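Local atomic coordinates of glutamine amidotransferase type-2 domain-containing protein (Pseudomonas aeruginosa PAO1, PDB entry 1TE5), a protein that probably acts as a class-II glutamine amidotransferase of the N-terminal nucleophile superfamily, releasing ammonia from glutamine for transfer to an acceptor that is not known. Residues His32-Gly37 and His77-Asn82; Cys134-Arg139 and Ile158-Glu163; Ser185-Tyr190 and Ala225-Thr230. All blocks are in the same frame, centred on the assembly; numbering follows the deposited sequence.

Interaction 1. Residues His32-Gly37 and His77-Asn82; sequences HRDGWG and HIRQAN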
ATOM      1  N   HIS A  32      -0.187  17.515  18.630  1.00 52.22           N
ATOM      2  CA  HIS A  32      -0.594  16.386  17.778  1.00 50.08           C
ATOM      3  C   HIS A  32      -0.855  16.772  16.314  1.00 46.83           C
ATOM      4  O   HIS A  32      -0.885  17.949  15.972  1.00 48.47           O
ATOM      5  CB  HIS A  32      -1.869  15.762  18.330  1.00 50.98           C
ATOM      6  CG  HIS A  32      -3.107  16.477  17.901  1.00 52.71           C
ATOM      7  ND1 HIS A  32      -3.238  17.847  17.984  1.00 54.33           N
ATOM      8  CD2 HIS A  32      -4.245  16.024  17.327  1.00 54.89           C
ATOM      9  CE1 HIS A  32      -4.403  18.205  17.472  1.00 55.80           C
ATOM     10  NE2 HIS A  32      -5.032  17.117  17.069  1.00 55.92           N
ATOM     11  N   ARG A  33      -1.143  15.762  15.496  1.00 42.69           N
ATOM     12  CA  ARG A  33      -1.444  15.913  14.069  1.00 41.18           C
ATOM     13  C   ARG A  33      -2.594  14.995  13.668  1.00 38.25           C
ATOM     14  O   ARG A  33      -2.644  13.839  14.078  1.00 40.15           O
ATOM     15  CB  ARG A  33      -0.228  15.546  13.206  1.00 42.47           C
ATOM     16  CG  ARG A  33      -0.479  15.648  11.708  1.00 43.13           C
ATOM     17  CD  ARG A  33       0.681  15.068  10.913  1.00 43.32           C
ATOM     18  NE  ARG A  33       1.951  15.685  11.281  1.00 45.32           N
ATOM     19  CZ  ARG A  33       2.369  16.864  10.835  1.00 41.04           C
ATOM     20  NH1 ARG A  33       3.530  17.351  11.237  1.00 39.53           N
ATOM     21  NH2 ARG A  33       1.629  17.549   9.978  1.00 45.46           N
ATOM     22  N   ASP A  34      -3.533  15.531  12.901  1.00 36.48           N
ATOM     23  CA  ASP A  34      -4.668  14.748  12.435  1.00 37.77           C
ATOM     24  C   ASP A  34      -4.257  13.780  11.334  1.00 37.02           C
ATOM     25  O   ASP A  34      -3.435  14.100  10.479  1.00 40.81           O
ATOM     26  CB  ASP A  34      -5.782  15.654  11.906  1.00 40.55           C
ATOM     27  CG  ASP A  34      -6.754  16.096  12.983  1.00 40.68           C
ATOM     28  OD1 ASP A  34      -7.544  17.021  12.710  1.00 44.24           O
ATOM     29  OD2 ASP A  34      -6.749  15.516  14.087  1.00 37.08           O
ATOM     30  N   GLY A  35      -4.899  12.622  11.334  1.00 32.43           N
ATOM     31  CA  GLY A  35      -4.627  11.584  10.340  1.00 32.47           C
ATOM     32  C   GLY A  35      -4.689  12.003   8.877  1.00 30.21           C
ATOM     33  O   GLY A  35      -5.485  12.869   8.498  1.00 29.14           O
ATOM     34  N   TRP A  36      -3.852  11.389   8.048  1.00 26.60           N
ATOM     35  CA  TRP A  36      -3.803  11.734   6.630  1.00 26.18           C
ATOM     36  C   TRP A  36      -3.527  10.522   5.748  1.00 26.36           C
ATOM     37  O   TRP A  36      -3.112   9.472   6.230  1.00 25.10           O
ATOM     38  CB  TRP A  36      -2.718  12.791   6.397  1.00 29.75           C
ATOM     39  CG  TRP A  36      -1.372  12.331   6.848  1.00 28.23           C
ATOM     40  CD1 TRP A  36      -0.901  12.311   8.132  1.00 27.53           C
ATOM     41  CD2 TRP A  36      -0.349  11.739   6.037  1.00 27.78           C
ATOM     42  NE1 TRP A  36       0.347  11.737   8.171  1.00 29.27           N
ATOM     43  CE2 TRP A  36       0.711  11.376   6.900  1.00 27.56           C
ATOM     44  CE3 TRP A  36      -0.227  11.478   4.666  1.00 24.99           C
ATOM     45  CZ2 TRP A  36       1.870  10.761   6.440  1.00 29.46           C
ATOM     46  CZ3 TRP A  36       0.925  10.868   4.212  1.00 19.94           C
ATOM     47  CH2 TRP A  36       1.961  10.516   5.098  1.00 24.91           C
ATOM     48  N   GLY A  37      -3.672  10.700   4.443  1.00 26.44           N
ATOM     49  CA  GLY A  37      -3.426   9.613   3.523  1.00 28.30           C
ATOM     50  C   GLY A  37      -3.278  10.134   2.114  1.00 27.50           C
ATOM     51  O   GLY A  37      -4.023  11.015   1.682  1.00 31.11           O
ATOM     52  N   HIS A  77      -6.661  12.091   1.663  1.00 24.42           N
ATOM     53  CA  HIS A  77      -7.588  12.575   2.676  1.00 27.05           C
ATOM     54  C   HIS A  77      -6.762  13.082   3.850  1.00 24.53           C
ATOM     55  O   HIS A  77      -6.114  12.308   4.552  1.00 25.33           O
ATOM     56  CB  HIS A  77      -8.485  11.458   3.178  1.00 25.83           C
ATOM     57  CG  HIS A  77      -9.686  11.878   3.973  1.00 29.89           C
ATOM     58  ND1 HIS A  77      -9.774  13.113   4.582  1.00 31.70           N
ATOM     59  CD2 HIS A  77     -10.841  11.233   4.263  1.00 28.52           C
ATOM     60  CE1 HIS A  77     -10.932  13.209   5.211  1.00 32.25           C
ATOM     61  NE2 HIS A  77     -11.598  12.083   5.033  1.00 29.61           N
ATOM     62  N   ILE A  78      -6.767  14.394   4.039  1.00 27.60           N
ATOM     63  CA  ILE A  78      -6.004  15.025   5.114  1.00 27.54           C
ATOM     64  C   ILE A  78      -6.934  15.422   6.263  1.00 29.43           C
ATOM     65  O   ILE A  78      -8.130  15.646   6.057  1.00 30.82           O
ATOM     66  CB  ILE A  78      -5.268  16.279   4.579  1.00 24.92           C
ATOM     67  CG1 ILE A  78      -4.535  15.947   3.276  1.00 25.15           C
ATOM     68  CG2 ILE A  78      -4.283  16.817   5.615  1.00 26.61           C
ATOM     69  CD1 ILE A  78      -3.525  14.829   3.380  1.00 27.55           C
ATOM     70  N   ARG A  79      -6.380  15.519   7.467  1.00 31.42           N
ATOM     71  CA  ARG A  79      -7.141  15.899   8.655  1.00 37.01           C
ATOM     72  C   ARG A  79      -8.451  15.141   8.791  1.00 36.25           C
ATOM     73  O   ARG A  79      -9.533  15.727   8.849  1.00 39.10           O
ATOM     74  CB  ARG A  79      -7.376  17.416   8.705  1.00 40.57           C
ATOM     75  CG  ARG A  79      -6.109  18.227   8.977  1.00 52.24           C
ATOM     76  CD  ARG A  79      -6.390  19.712   9.231  1.00 60.18           C
ATOM     77  NE  ARG A  79      -6.946  20.385   8.060  1.00 66.21           N
ATOM     78  CZ  ARG A  79      -8.230  20.711   7.923  1.00 69.84           C
ATOM     79  NH1 ARG A  79      -8.648  21.322   6.820  1.00 72.01           N
ATOM     80  NH2 ARG A  79      -9.101  20.426   8.886  1.00 70.41           N
ATOM     81  N   GLN A  80      -8.334  13.825   8.855  1.00 34.87           N
ATOM     82  CA  GLN A  80      -9.486  12.958   8.996  1.00 39.30           C
ATOM     83  C   GLN A  80      -9.983  13.033  10.429  1.00 42.15           C
ATOM     84  O   GLN A  80      -9.212  12.852  11.371  1.00 42.21           O
ATOM     85  CB  GLN A  80      -9.093  11.533   8.625  1.00 35.07           C
ATOM     86  CG  GLN A  80      -8.505  11.446   7.221  1.00 31.05           C
ATOM     87  CD  GLN A  80      -7.979  10.076   6.869  1.00 32.35           C
ATOM     88  OE1 GLN A  80      -8.358   9.078   7.478  1.00 38.14           O
ATOM     89  NE2 GLN A  80      -7.119  10.016   5.861  1.00 28.82           N
ATOM     90  N   ALA A  81     -11.275  13.312  10.580  1.00 47.08           N
ATOM     91  CA  ALA A  81     -11.910  13.438  11.890  1.00 50.73           C
ATOM     92  C   ALA A  81     -11.461  12.368  12.867  1.00 52.52           C
ATOM     93  O   ALA A  81     -11.470  11.177  12.552  1.00 52.61           O
ATOM     94  CB  ALA A  81     -13.424  13.420  11.749  1.00 52.38           C
ATOM     95  N   ASN A  82     -11.066  12.814  14.055  1.00 57.16           N
ATOM     96  CA  ASN A  82     -10.599  11.929  15.126  1.00 62.08           C
ATOM     97  C   ASN A  82     -11.768  11.094  15.677  1.00 63.42           C
ATOM     98  O   ASN A  82     -11.599  10.303  16.605  1.00 64.93           O
ATOM     99  CB  ASN A  82      -9.982  12.751  16.279  1.00 65.15           C
ATOM    100  CG  ASN A  82      -9.036  13.858  15.798  1.00 67.74           C
ATOM    101  OD1 ASN A  82      -9.474  14.949  15.416  1.00 68.35           O
ATOM    102  ND2 ASN A  82      -7.734  13.598  15.863  1.00 68.72           N
TER
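The carboxylate of Asp34 and the amide of Asn82 meet with their planes 55° apart, and ND2 of Asn82 donates to OD2 of Asp34 over 2.8 Å, reaching the oxygen nearly along its C-O axis. The same ND2 also lies at the edge of the His32 ring, near its plane; Asn82 is poorly ordered, which tempers this detail. Gln80 CG sits over the centre of one face of the His77 ring, while His92 meets that ring edge-to-face. The indole of Trp36 has Asp34 O at its edge, in plane, and packs against Phe19 and helix 59-66; at the root of the side chain, Trp36 CB touches Ile78 CD1 at 3.7 Å. The backbones are antiparallel neighbours in the seven-stranded sheet of the Ntn-hydrolase fold, bonded from Gln80 N to Gly35 O (3.0 Å) and from His77 N to Gly37 O (2.8 Å). At Arg79 the chain turns a corner. The Arg79 side chain touches Cys2, at the position where class-II amidotransferases carry their nucleophilic cysteine, and forms a salt bridge with Asp204. Gln80, extended beyond CG, gives His77 O a nearly straight bond of 2.8 Å from NE2, and its OE1 takes the N-H of His92.

Interaction 2. Residues Cys134-Arg139 and Ile158-Glu163; sequences CDLLNR and ISACDE
Leu136 and Arg139 reach from one helix to Ala160 and Glu163 on the next, joining helices 128-143 and 150-165 into an antiparallel helical hairpin that packs on a sheet of the Ntn-hydrolase fold. The axes of the two short segments approach to 10.1 Å with 143° between their directions, and the closest pair of backbones is Leu136 with Ala160, whose CA atoms are 6.1 Å apart. The buried side of the contact is apolar and packed all round. Leu136 CD1 lies 4.2 Å from Ala160 CB, and the same leucine touches Leu157 and Tyr164, one turn before and one turn after Ala160. Cys161, whose CB points away from the first helix, packs on Phe181 and Phe183 of strand 180-183, while Leu137 rests on Leu98 of strand 94-98, which places both helices against the same six-stranded sheet.

Toward solvent the contact passes to Arg139. With CG anti to the carbonyl carbon (chi1 -60°) and the chain extended as far as NE, its CD still packs on Ala160 CB at 3.8 Å, and NH2 comes within 3.5 Å of Ala160 CA. Beyond that the contact is loose: exposed Glu163 lies at the edge of the guanidinium, where its OE2 takes weak bonds from NH2 at 3.3 Å and from NH1 at 3.5 Å. OE2 alone takes both, and the guanidinium and carboxylate planes stand 59° apart, so this salt bridge is neither coplanar nor two-oxygen, and it grips less firmly than the one inside the first helix. One turn back, Asp135 completes the network: NE of Arg139 donates to its OD2 over 2.9 Å, coming from above the carboxylate plane, and that same oxygen is also bonded to Tyr164 OH.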
ATOM      1  N   CYS A 134     -16.147  -1.208   0.348  1.00 25.77           N
ATOM      2  CA  CYS A 134     -16.320  -2.614   0.050  1.00 25.14           C
ATOM      3  C   CYS A 134     -17.686  -2.883  -0.553  1.00 27.11           C
ATOM      4  O   CYS A 134     -17.780  -3.589  -1.548  1.00 27.12           O
ATOM      5  CB  CYS A 134     -16.135  -3.442   1.310  1.00 26.29           C
ATOM      6  SG  CYS A 134     -14.463  -3.365   1.943  1.00 33.55           S
ATOM      7  N   ASP A 135     -18.730  -2.310   0.040  1.00 28.09           N
ATOM      8  CA  ASP A 135     -20.091  -2.500  -0.447  1.00 28.06           C
ATOM      9  C   ASP A 135     -20.233  -2.050  -1.895  1.00 28.27           C
ATOM     10  O   ASP A 135     -20.844  -2.750  -2.717  1.00 29.07           O
ATOM     11  CB  ASP A 135     -21.090  -1.746   0.429  1.00 31.53           C
ATOM     12  CG  ASP A 135     -22.532  -2.054   0.063  1.00 31.31           C
ATOM     13  OD1 ASP A 135     -22.997  -3.183   0.328  1.00 31.56           O
ATOM     14  OD2 ASP A 135     -23.200  -1.165  -0.496  1.00 28.57           O
ATOM     15  N   LEU A 136     -19.690  -0.872  -2.195  1.00 27.00           N
ATOM     16  CA  LEU A 136     -19.737  -0.318  -3.546  1.00 28.97           C
ATOM     17  C   LEU A 136     -19.002  -1.254  -4.492  1.00 26.70           C
ATOM     18  O   LEU A 136     -19.379  -1.397  -5.656  1.00 27.88           O
ATOM     19  CB  LEU A 136     -19.092   1.073  -3.584  1.00 29.97           C
ATOM     20  CG  LEU A 136     -18.913   1.785  -4.930  1.00 32.51           C
ATOM     21  CD1 LEU A 136     -18.996   3.286  -4.714  1.00 31.98           C
ATOM     22  CD2 LEU A 136     -17.588   1.402  -5.592  1.00 32.71           C
ATOM     23  N   LEU A 137     -17.924  -1.848  -3.981  1.00 28.29           N
ATOM     24  CA  LEU A 137     -17.104  -2.779  -4.738  1.00 25.82           C
ATOM     25  C   LEU A 137     -17.865  -4.068  -4.993  1.00 25.96           C
ATOM     26  O   LEU A 137     -17.682  -4.698  -6.031  1.00 23.24           O
ATOM     27  CB  LEU A 137     -15.795  -3.071  -3.986  1.00 22.22           C
ATOM     28  CG  LEU A 137     -14.683  -2.025  -4.089  1.00 24.55           C
ATOM     29  CD1 LEU A 137     -13.538  -2.411  -3.196  1.00 20.59           C
ATOM     30  CD2 LEU A 137     -14.208  -1.898  -5.521  1.00 22.85           C
ATOM     31  N   ASN A 138     -18.707  -4.455  -4.044  1.00 26.51           N
ATOM     32  CA  ASN A 138     -19.505  -5.674  -4.154  1.00 29.71           C
ATOM     33  C   ASN A 138     -20.601  -5.532  -5.196  1.00 27.12           C
ATOM     34  O   ASN A 138     -20.971  -6.501  -5.857  1.00 29.99           O
ATOM     35  CB  ASN A 138     -20.122  -6.044  -2.807  1.00 29.68           C
ATOM     36  CG  ASN A 138     -19.096  -6.548  -1.815  1.00 32.15           C
ATOM     37  OD1 ASN A 138     -19.359  -6.617  -0.614  1.00 37.15           O
ATOM     38  ND2 ASN A 138     -17.929  -6.932  -2.313  1.00 27.26           N
ATOM     39  N   ARG A 139     -21.135  -4.320  -5.310  1.00 27.42           N
ATOM     40  CA  ARG A 139     -22.185  -4.018  -6.271  1.00 29.53           C
ATOM     41  C   ARG A 139     -21.622  -3.984  -7.680  1.00 29.27           C
ATOM     42  O   ARG A 139     -22.318  -4.308  -8.642  1.00 31.39           O
ATOM     43  CB  ARG A 139     -22.805  -2.664  -5.957  1.00 28.83           C
ATOM     44  CG  ARG A 139     -23.421  -2.569  -4.587  1.00 32.23           C
ATOM     45  CD  ARG A 139     -23.841  -1.147  -4.331  1.00 34.99           C
ATOM     46  NE  ARG A 139     -24.564  -1.008  -3.078  1.00 40.79           N
ATOM     47  CZ  ARG A 139     -25.664  -0.278  -2.938  1.00 44.01           C
ATOM     48  NH1 ARG A 139     -26.263  -0.203  -1.755  1.00 45.65           N
ATOM     49  NH2 ARG A 139     -26.162   0.380  -3.981  1.00 45.68           N
ATOM     50  N   ILE A 158     -22.875   5.699  -9.342  1.00 33.71           N
ATOM     51  CA  ILE A 158     -23.816   6.768  -9.023  1.00 38.23           C
ATOM     52  C   ILE A 158     -24.926   6.272  -8.107  1.00 38.64           C
ATOM     53  O   ILE A 158     -25.366   6.985  -7.200  1.00 39.40           O
ATOM     54  CB  ILE A 158     -24.472   7.318 -10.312  1.00 38.42           C
ATOM     55  CG1 ILE A 158     -23.397   7.648 -11.346  1.00 38.19           C
ATOM     56  CG2 ILE A 158     -25.306   8.559 -10.003  1.00 38.56           C
ATOM     57  CD1 ILE A 158     -23.933   7.830 -12.740  1.00 39.34           C
ATOM     58  N   SER A 159     -25.409   5.068  -8.390  1.00 39.76           N
ATOM     59  CA  SER A 159     -26.479   4.460  -7.619  1.00 42.82           C
ATOM     60  C   SER A 159     -26.098   4.300  -6.159  1.00 40.36           C
ATOM     61  O   SER A 159     -26.833   4.722  -5.269  1.00 41.02           O
ATOM     62  CB  SER A 159     -26.842   3.096  -8.210  1.00 46.30           C
ATOM     63  OG  SER A 159     -27.418   3.231  -9.498  1.00 51.37           O
ATOM     64  N   ALA A 160     -24.960   3.660  -5.926  1.00 39.91           N
ATOM     65  CA  ALA A 160     -24.469   3.417  -4.576  1.00 39.45           C
ATOM     66  C   ALA A 160     -24.249   4.720  -3.815  1.00 38.70           C
ATOM     67  O   ALA A 160     -24.587   4.816  -2.634  1.00 40.09           O
ATOM     68  CB  ALA A 160     -23.185   2.608  -4.623  1.00 40.59           C
ATOM     69  N   CYS A 161     -23.665   5.709  -4.488  1.00 38.41           N
ATOM     70  CA  CYS A 161     -23.409   7.005  -3.870  1.00 39.39           C
ATOM     71  C   CYS A 161     -24.710   7.669  -3.452  1.00 42.41           C
ATOM     72  O   CYS A 161     -24.786   8.282  -2.383  1.00 45.05           O
ATOM     73  CB  CYS A 161     -22.631   7.904  -4.823  1.00 33.98           C
ATOM     74  SG  CYS A 161     -20.874   7.487  -4.957  1.00 34.18           S
ATOM     75  N   ASP A 162     -25.723   7.550  -4.306  1.00 43.76           N
ATOM     76  CA  ASP A 162     -27.043   8.111  -4.042  1.00 46.46           C
ATOM     77  C   ASP A 162     -27.636   7.523  -2.772  1.00 45.28           C
ATOM     78  O   ASP A 162     -28.233   8.234  -1.961  1.00 44.03           O
ATOM     79  CB  ASP A 162     -27.989   7.824  -5.210  1.00 49.83           C
ATOM     80  CG  ASP A 162     -28.172   9.020  -6.124  1.00 53.50           C
ATOM     81  OD1 ASP A 162     -28.402  10.137  -5.607  1.00 56.32           O
ATOM     82  OD2 ASP A 162     -28.102   8.838  -7.361  1.00 54.11           O
ATOM     83  N   GLU A 163     -27.519   6.209  -2.640  1.00 44.61           N
ATOM     84  CA  GLU A 163     -28.035   5.509  -1.475  1.00 46.77           C
ATOM     85  C   GLU A 163     -27.305   5.873  -0.196  1.00 46.40           C
ATOM     86  O   GLU A 163     -27.916   5.952   0.868  1.00 48.69           O
ATOM     87  CB  GLU A 163     -27.951   3.999  -1.671  1.00 48.70           C
ATOM     88  CG  GLU A 163     -29.153   3.385  -2.350  1.00 55.81           C
ATOM     89  CD  GLU A 163     -29.288   1.919  -2.010  1.00 59.39           C
ATOM     90  OE1 GLU A 163     -29.411   1.608  -0.800  1.00 61.77           O
ATOM     91  OE2 GLU A 163     -29.259   1.082  -2.940  1.00 59.33           O
TER

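Interaction 3. Residues Ser185-Tyr190 and Ala225-Thr230; sequences SSKLAY and ATEPLT
Lys187 crosses Thr226 at about a right angle, its CD lying 3.8 Å from Thr226 CG2. The lysine chain, with CG set between backbone N and carbonyl carbon (chi1 46°), bends twice further out and passes Glu227 obliquely; NZ and Glu227 OE2 are 4.3 Å apart, beyond a salt bridge, so any attraction between them is probably modest. Leu188 starts away from 225-230 at CB; chi1 (-166°) sets CG anti to the backbone N, and chi2 (65°) then turns CD1 to 3.3 Å from Ala225 O. Ala189 and Ala225 turn their CB atoms to one face of the sheet, where Ala189 CB also meets Pro228 CD at 3.8 Å. These two alanines form an antiparallel hydrogen-bonded pair: Ala189 N to Ala225 O is 2.8 Å, Ala225 N to Ala189 O 3.0 Å. Next to the pair, where the CA atoms of Leu188 and Thr226 lie nearest, a water bridges Lys187 O and Thr226 OG1, the latter also holding Leu4 N. Strand 188-194 lies in the large sheet between strands 220-225 and 236-238, with Leu188 bonded by its backbone to Gln238, while Trp235 touches both Ala189 and Pro228.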
ATOM      1  N   SER A 185     -21.671  15.629  -1.863  1.00 33.91           N
ATOM      2  CA  SER A 185     -22.886  15.560  -1.057  1.00 37.98           C
ATOM      3  C   SER A 185     -22.983  16.847  -0.243  1.00 36.67           C
ATOM      4  O   SER A 185     -24.048  17.466  -0.142  1.00 37.32           O
ATOM      5  CB  SER A 185     -22.823  14.359  -0.110  1.00 38.24           C
ATOM      6  OG  SER A 185     -23.936  13.502  -0.285  1.00 40.62           O
ATOM      7  N   SER A 186     -21.849  17.232   0.336  1.00 38.44           N
ATOM      8  CA  SER A 186     -21.721  18.422   1.161  1.00 37.61           C
ATOM      9  C   SER A 186     -21.044  19.498   0.325  1.00 37.04           C
ATOM     10  O   SER A 186     -21.695  20.403  -0.195  1.00 38.34           O
ATOM     11  CB  SER A 186     -20.869  18.090   2.391  1.00 40.58           C
ATOM     12  OG  SER A 186     -20.770  19.193   3.277  1.00 47.33           O
ATOM     13  N   LYS A 187     -19.729  19.389   0.199  1.00 35.52           N
ATOM     14  CA  LYS A 187     -18.961  20.333  -0.585  1.00 34.45           C
ATOM     15  C   LYS A 187     -17.739  19.675  -1.189  1.00 32.75           C
ATOM     16  O   LYS A 187     -17.112  18.804  -0.582  1.00 29.93           O
ATOM     17  CB  LYS A 187     -18.546  21.546   0.249  1.00 38.46           C
ATOM     18  CG  LYS A 187     -17.984  21.226   1.626  1.00 45.66           C
ATOM     19  CD  LYS A 187     -17.179  22.387   2.221  1.00 51.10           C
ATOM     20  CE  LYS A 187     -17.942  23.713   2.245  1.00 55.35           C
ATOM     21  NZ  LYS A 187     -17.995  24.411   0.921  1.00 58.02           N
ATOM     22  N   LEU A 188     -17.418  20.106  -2.401  1.00 30.66           N
ATOM     23  CA  LEU A 188     -16.280  19.607  -3.158  1.00 31.70           C
ATOM     24  C   LEU A 188     -16.067  20.646  -4.253  1.00 30.56           C
ATOM     25  O   LEU A 188     -17.005  21.323  -4.656  1.00 29.82           O
ATOM     26  CB  LEU A 188     -16.619  18.245  -3.768  1.00 29.84           C
ATOM     27  CG  LEU A 188     -15.461  17.420  -4.317  1.00 29.56           C
ATOM     28  CD1 LEU A 188     -14.529  17.026  -3.176  1.00 25.19           C
ATOM     29  CD2 LEU A 188     -16.013  16.193  -5.016  1.00 23.09           C
ATOM     30  N   ALA A 189     -14.840  20.794  -4.720  1.00 30.22           N
ATOM     31  CA  ALA A 189     -14.555  21.772  -5.754  1.00 28.86           C
ATOM     32  C   ALA A 189     -13.397  21.303  -6.624  1.00 28.01           C
ATOM     33  O   ALA A 189     -12.705  20.338  -6.282  1.00 30.46           O
ATOM     34  CB  ALA A 189     -14.218  23.114  -5.106  1.00 26.47           C
ATOM     35  N   TYR A 190     -13.167  21.993  -7.738  1.00 27.51           N
ATOM     36  CA  TYR A 190     -12.072  21.629  -8.629  1.00 26.76           C
ATOM     37  C   TYR A 190     -11.599  22.787  -9.494  1.00 26.52           C
ATOM     38  O   TYR A 190     -12.243  23.831  -9.563  1.00 28.31           O
ATOM     39  CB  TYR A 190     -12.483  20.449  -9.525  1.00 26.26           C
ATOM     40  CG  TYR A 190     -13.640  20.735 -10.469  1.00 26.81           C
ATOM     41  CD1 TYR A 190     -13.416  21.304 -11.728  1.00 27.26           C
ATOM     42  CD2 TYR A 190     -14.954  20.418 -10.111  1.00 27.02           C
ATOM     43  CE1 TYR A 190     -14.474  21.553 -12.609  1.00 28.58           C
ATOM     44  CE2 TYR A 190     -16.019  20.660 -10.989  1.00 26.95           C
ATOM     45  CZ  TYR A 190     -15.770  21.226 -12.235  1.00 29.49           C
ATOM     46  OH  TYR A 190     -16.819  21.455 -13.103  1.00 35.08           O
ATOM     47  N   ALA A 225     -10.593  19.331  -4.452  1.00 28.43           N
ATOM     48  CA  ALA A 225     -10.445  19.472  -3.012  1.00 32.58           C
ATOM     49  C   ALA A 225     -11.811  19.664  -2.395  1.00 32.22           C
ATOM     50  O   ALA A 225     -12.789  19.838  -3.119  1.00 35.07           O
ATOM     51  CB  ALA A 225      -9.556  20.652  -2.689  1.00 28.81           C
ATOM     52  N   THR A 226     -11.891  19.584  -1.069  1.00 31.45           N
ATOM     53  CA  THR A 226     -13.163  19.773  -0.372  1.00 30.90           C
ATOM     54  C   THR A 226     -13.622  21.209  -0.610  1.00 34.28           C
ATOM     55  O   THR A 226     -14.820  21.496  -0.659  1.00 34.79           O
ATOM     56  CB  THR A 226     -13.038  19.483   1.144  1.00 28.71           C
ATOM     57  OG1 THR A 226     -12.999  18.065   1.363  1.00 29.93           O
ATOM     58  CG2 THR A 226     -14.205  20.076   1.918  1.00 31.35           C
ATOM     59  N   GLU A 227     -12.652  22.108  -0.759  1.00 36.46           N
ATOM     60  CA  GLU A 227     -12.914  23.516  -1.031  1.00 41.01           C
ATOM     61  C   GLU A 227     -11.644  24.147  -1.582  1.00 40.60           C
ATOM     62  O   GLU A 227     -10.542  23.682  -1.292  1.00 41.20           O
ATOM     63  CB  GLU A 227     -13.387  24.249   0.224  1.00 44.57           C
ATOM     64  CG  GLU A 227     -12.373  24.317   1.346  1.00 51.79           C
ATOM     65  CD  GLU A 227     -12.963  24.865   2.638  1.00 58.22           C
ATOM     66  OE1 GLU A 227     -12.269  24.780   3.676  1.00 61.60           O
ATOM     67  OE2 GLU A 227     -14.113  25.369   2.626  1.00 57.40           O
ATOM     68  N   PRO A 228     -11.787  25.188  -2.416  1.00 41.45           N
ATOM     69  CA  PRO A 228     -10.651  25.886  -3.021  1.00 42.08           C
ATOM     70  C   PRO A 228      -9.484  26.078  -2.064  1.00 44.48           C
ATOM     71  O   PRO A 228      -9.672  26.402  -0.890  1.00 44.61           O
ATOM     72  CB  PRO A 228     -11.267  27.218  -3.443  1.00 41.66           C
ATOM     73  CG  PRO A 228     -12.624  26.805  -3.889  1.00 42.08           C
ATOM     74  CD  PRO A 228     -13.055  25.847  -2.789  1.00 42.31           C
ATOM     75  N   LEU A 229      -8.286  25.802  -2.559  1.00 45.12           N
ATOM     76  CA  LEU A 229      -7.074  25.946  -1.770  1.00 46.86           C
ATOM     77  C   LEU A 229      -6.294  27.163  -2.267  1.00 48.32           C
ATOM     78  O   LEU A 229      -5.359  27.627  -1.617  1.00 49.11           O
ATOM     79  CB  LEU A 229      -6.250  24.659  -1.844  1.00 46.86           C
ATOM     80  CG  LEU A 229      -7.009  23.430  -1.302  1.00 45.61           C
ATOM     81  CD1 LEU A 229      -6.328  22.135  -1.704  1.00 43.54           C
ATOM     82  CD2 LEU A 229      -7.162  23.512   0.208  1.00 44.80           C
ATOM     83  N   THR A 230      -6.705  27.680  -3.419  1.00 50.02           N
ATOM     84  CA  THR A 230      -6.100  28.868  -4.007  1.00 55.34           C
ATOM     85  C   THR A 230      -7.227  29.900  -4.116  1.00 59.42           C
ATOM     86  O   THR A 230      -8.405  29.527  -4.211  1.00 59.43           O
ATOM     87  CB  THR A 230      -5.517  28.566  -5.404  1.00 55.32           C
ATOM     88  OG1 THR A 230      -4.380  27.710  -5.267  1.00 54.57           O
ATOM     89  CG2 THR A 230      -5.074  29.838  -6.099  1.00 57.96           C
TER
HETATM   90  O   HOH W   1     -15.453  16.924   1.016  1.00 54.95           O
HETATM   91  O   HOH W   2     -16.499  23.515  -2.321  1.00 42.14           O

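Overall arrangement
The three contacts follow one another along the chain without interleaving. Interactions 1 and 3 belong to the same seven-stranded antiparallel sheet: interaction 1 joins strands 35-42 and 73-80, interaction 3 strand 188-194 and the end of strand 220-225, with strand 4-9 between the two pairs. Their centres are 17 Å apart and their nearest atoms about 6 Å. Interaction 2, in the helix pair on the six-stranded sheet, has its centre 25 Å and 22 Å from those of interactions 1 and 3, though its nearest atoms come to about 6 Å from interaction 3. Interactions 1 and 3 thus flank strand 4-9 near Cys2, the presumed nucleophile, whereas interaction 2 builds an outer helical layer.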